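Local coordinates for fiber protein (Snake adenovirus 1, PDB 4D0U) that forms trimeric spikes at the capsid vertices and, through the head domain present here, probably attaches the virion to a host-cell receptor, at residues 38-43 / 59-64. The protein carries 2 engineered substitutions. Sequence-based numbering, arbitrary orientation.
Sequences SKTSLD and QAREEE
Glu62 sits opposite two residues, Ser41 and Leu42, the mark of a classic beta bulge, here in the pairing of strands 40-49 and 55-65, away from the hairpin turn. Glu62 O takes Ser41 N at 2.9 Å and, more weakly, Leu42 N, while Glu62 N returns a bond to Leu42 O. Glu64 N to Lys39 O, 2.8 Å and nearly straight at 170°, fastens the far end. Thr40 pairs with Glu63 on one side of the bulge and Asp43 with Arg61 on the other, both as non-hydrogen-bonded pairs. The hydroxyl of Ser41, set between its backbone N and carbonyl carbon (chi1 49°), donates to the anti lone pair of Glu62 OE1 at 2.7 Å. Asp43 OD1 receives Gln59 NE2 at 2.8 Å on its syn side, in the amide plane but somewhat out of the carboxylate plane. The Asp43 carboxylate also lies at the Arg61 guanidinium edge, planes 61° apart; Arg61 NE and NH2 give it weak bonds, NH2 to Asp43 OD2 at 3.4 Å closing a salt bridge. Arg61 NH2 also bridges to Glu63 of the second subunit, whose Lys39 pairs with Asp43 OD2, and Lys39 NZ reaches Asp43 of the third, so Lys39, Asp43 and Arg61 lie at the trimer interfaces. Glu62 OE2 is held by Arg71. Leu42 and Ala60 pack on helix 91-98, and strand 55-65 lies between strand 40-49, outermost within this chain, and strand 68-77.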
ATOM      1  N   SER A  38      13.530 -16.802   2.249  1.00 51.20           N
ATOM      2  CA  SER A  38      12.458 -15.873   1.866  1.00 45.60           C
ATOM      3  C   SER A  38      11.082 -16.440   2.237  1.00 38.70           C
ATOM      4  O   SER A  38      10.878 -17.665   2.232  1.00 39.96           O
ATOM      5  CB  SER A  38      12.525 -15.574   0.356  1.00 47.45           C
ATOM      6  OG  SER A  38      11.595 -14.567  -0.027  1.00 46.64           O
ATOM      7  N   LYS A  39      10.135 -15.554   2.539  1.00 29.79           N
ATOM      8  CA  LYS A  39       8.747 -15.988   2.749  1.00 24.43           C
ATOM      9  C   LYS A  39       7.922 -15.933   1.462  1.00 22.15           C
ATOM     10  O   LYS A  39       6.764 -16.367   1.448  1.00 20.58           O
ATOM     11  CB  LYS A  39       8.078 -15.158   3.842  1.00 22.00           C
ATOM     12  CG  LYS A  39       8.713 -15.318   5.221  1.00 21.88           C
ATOM     13  CD  LYS A  39       8.005 -14.452   6.253  1.00 20.45           C
ATOM     14  CE  LYS A  39       8.831 -14.295   7.513  1.00 20.36           C
ATOM     15  NZ  LYS A  39       8.041 -13.727   8.643  1.00 20.03           N
ATOM     16  N   THR A  40       8.543 -15.428   0.396  1.00 21.08           N
ATOM     17  CA  THR A  40       7.866 -15.260  -0.893  1.00 21.61           C
ATOM     18  C   THR A  40       7.857 -16.564  -1.668  1.00 22.87           C
ATOM     19  O   THR A  40       8.915 -17.082  -2.023  1.00 24.50           O
ATOM     20  CB  THR A  40       8.520 -14.140  -1.716  1.00 22.57           C
ATOM     21  OG1 THR A  40       8.446 -12.924  -0.963  1.00 23.33           O
ATOM     22  CG2 THR A  40       7.795 -13.928  -3.027  1.00 23.44           C
ATOM     23  N   SER A  41       6.665 -17.091  -1.918  1.00 21.66           N
ATOM     24  CA  SER A  41       6.498 -18.375  -2.620  1.00 22.49           C
ATOM     25  C   SER A  41       6.058 -18.204  -4.081  1.00 23.58           C
ATOM     26  O   SER A  41       6.079 -19.156  -4.864  1.00 23.85           O
ATOM     27  CB  SER A  41       5.487 -19.250  -1.877  1.00 22.65           C
ATOM     28  OG  SER A  41       4.293 -18.536  -1.566  1.00 24.56           O
ATOM     29  N   LEU A  42       5.615 -16.999  -4.439  1.00 22.47           N
ATOM     30  CA  LEU A  42       5.278 -16.678  -5.826  1.00 22.61           C
ATOM     31  C   LEU A  42       5.497 -15.194  -6.047  1.00 21.41           C
ATOM     32  O   LEU A  42       5.079 -14.369  -5.231  1.00 21.19           O
ATOM     33  CB  LEU A  42       3.822 -17.044  -6.147  1.00 24.74           C
ATOM     34  CG  LEU A  42       3.390 -16.554  -7.541  1.00 26.40           C
ATOM     35  CD1 LEU A  42       3.704 -17.615  -8.577  1.00 28.13           C
ATOM     36  CD2 LEU A  42       1.924 -16.171  -7.596  1.00 28.94           C
ATOM     37  N   ASP A  43       6.170 -14.837  -7.136  1.00 21.85           N
ATOM     38  CA  ASP A  43       6.332 -13.430  -7.441  1.00 23.59           C
ATOM     39  C   ASP A  43       6.441 -13.229  -8.921  1.00 24.01           C
ATOM     40  O   ASP A  43       7.553 -13.323  -9.452  1.00 26.02           O
ATOM     41  CB  ASP A  43       7.590 -12.878  -6.747  1.00 25.50           C
ATOM     42  CG  ASP A  43       7.415 -11.464  -6.273  1.00 28.74           C
ATOM     43  OD1 ASP A  43       6.310 -10.921  -6.478  1.00 27.45           O
ATOM     44  OD2 ASP A  43       8.364 -10.889  -5.677  1.00 31.44           O
ATOM     45  N   GLN A  59       1.818  -7.147 -10.787  1.00 12.07           N
ATOM     46  CA  GLN A  59       2.642  -8.133 -10.056  1.00 12.24           C
ATOM     47  C   GLN A  59       1.754  -8.919  -9.138  1.00 12.44           C
ATOM     48  O   GLN A  59       0.911  -8.345  -8.447  1.00 12.21           O
ATOM     49  CB  GLN A  59       3.741  -7.418  -9.279  1.00 12.72           C
ATOM     50  CG  GLN A  59       4.455  -8.300  -8.257  1.00 14.27           C
ATOM     51  CD  GLN A  59       5.282  -7.484  -7.286  1.00 15.98           C
ATOM     52  OE1 GLN A  59       5.207  -6.257  -7.280  1.00 17.35           O
ATOM     53  NE2 GLN A  59       6.074  -8.161  -6.465  1.00 18.04           N
ATOM     54  N   ALA A  60       1.884 -10.248  -9.153  1.00 11.86           N
ATOM     55  CA  ALA A  60       1.109 -11.115  -8.253  1.00 12.27           C
ATOM     56  C   ALA A  60       2.098 -11.759  -7.311  1.00 13.19           C
ATOM     57  O   ALA A  60       3.085 -12.364  -7.758  1.00 14.30           O
ATOM     58  CB  ALA A  60       0.353 -12.194  -9.047  1.00 12.53           C
ATOM     59  N   ARG A  61       1.884 -11.575  -6.017  1.00 12.63           N
ATOM     60  CA  ARG A  61       2.827 -12.096  -5.018  1.00 13.90           C
ATOM     61  C   ARG A  61       2.101 -12.949  -3.987  1.00 14.66           C
ATOM     62  O   ARG A  61       1.043 -12.593  -3.489  1.00 14.48           O
ATOM     63  CB  ARG A  61       3.577 -10.943  -4.337  1.00 15.58           C
ATOM     64  CG  ARG A  61       4.531 -11.383  -3.230  1.00 19.56           C
ATOM     65  CD  ARG A  61       5.137 -10.167  -2.563  1.00 23.41           C
ATOM     66  NE  ARG A  61       6.227  -9.627  -3.365  1.00 31.30           N
ATOM     67  CZ  ARG A  61       6.752  -8.404  -3.217  1.00 34.85           C
ATOM     68  NH1 ARG A  61       6.283  -7.549  -2.293  1.00 34.14           N
ATOM     69  NH2 ARG A  61       7.757  -8.035  -4.007  1.00 35.40           N
ATOM     70  N   GLU A  62       2.691 -14.094  -3.652  1.00 14.48           N
ATOM     71  CA  GLU A  62       2.211 -14.899  -2.526  1.00 14.91           C
ATOM     72  C   GLU A  62       3.306 -14.947  -1.449  1.00 14.92           C
ATOM     73  O   GLU A  62       4.472 -15.190  -1.774  1.00 15.70           O
ATOM     74  CB  GLU A  62       1.900 -16.303  -3.013  1.00 16.45           C
ATOM     75  CG  GLU A  62       1.270 -17.149  -1.926  1.00 19.42           C
ATOM     76  CD  GLU A  62       0.980 -18.551  -2.378  1.00 22.45           C
ATOM     77  OE1 GLU A  62       1.942 -19.350  -2.515  1.00 27.29           O
ATOM     78  OE2 GLU A  62      -0.200 -18.845  -2.616  1.00 25.42           O
ATOM     79  N   GLU A  63       2.931 -14.664  -0.200  1.00 14.45           N
ATOM     80  CA  GLU A  63       3.848 -14.728   0.930  1.00 15.70           C
ATOM     81  C   GLU A  63       3.315 -15.676   1.982  1.00 16.64           C
ATOM     82  O   GLU A  63       2.156 -15.588   2.391  1.00 15.68           O
ATOM     83  CB  GLU A  63       4.088 -13.341   1.552  1.00 16.95           C
ATOM     84  CG  GLU A  63       4.734 -12.377   0.571  1.00 18.89           C
ATOM     85  CD  GLU A  63       4.607 -10.925   1.024  1.00 20.97           C
ATOM     86  OE1 GLU A  63       5.366 -10.545   1.941  1.00 21.36           O
ATOM     87  OE2 GLU A  63       3.783 -10.175   0.447  1.00 19.21           O
ATOM     88  N   GLU A  64       4.185 -16.597   2.410  1.00 19.00           N
ATOM     89  CA  GLU A  64       3.812 -17.568   3.422  1.00 22.27           C
ATOM     90  C   GLU A  64       4.259 -17.037   4.784  1.00 21.97           C
ATOM     91  O   GLU A  64       5.466 -16.875   5.035  1.00 23.81           O
ATOM     92  CB  GLU A  64       4.426 -18.934   3.083  1.00 25.35           C
ATOM     93  CG  GLU A  64       3.657 -19.609   1.944  1.00 32.61           C
ATOM     94  CD  GLU A  64       4.397 -20.752   1.277  1.00 41.39           C
ATOM     95  OE1 GLU A  64       5.534 -21.085   1.694  1.00 44.65           O
ATOM     96  OE2 GLU A  64       3.825 -21.327   0.322  1.00 47.44           O
TER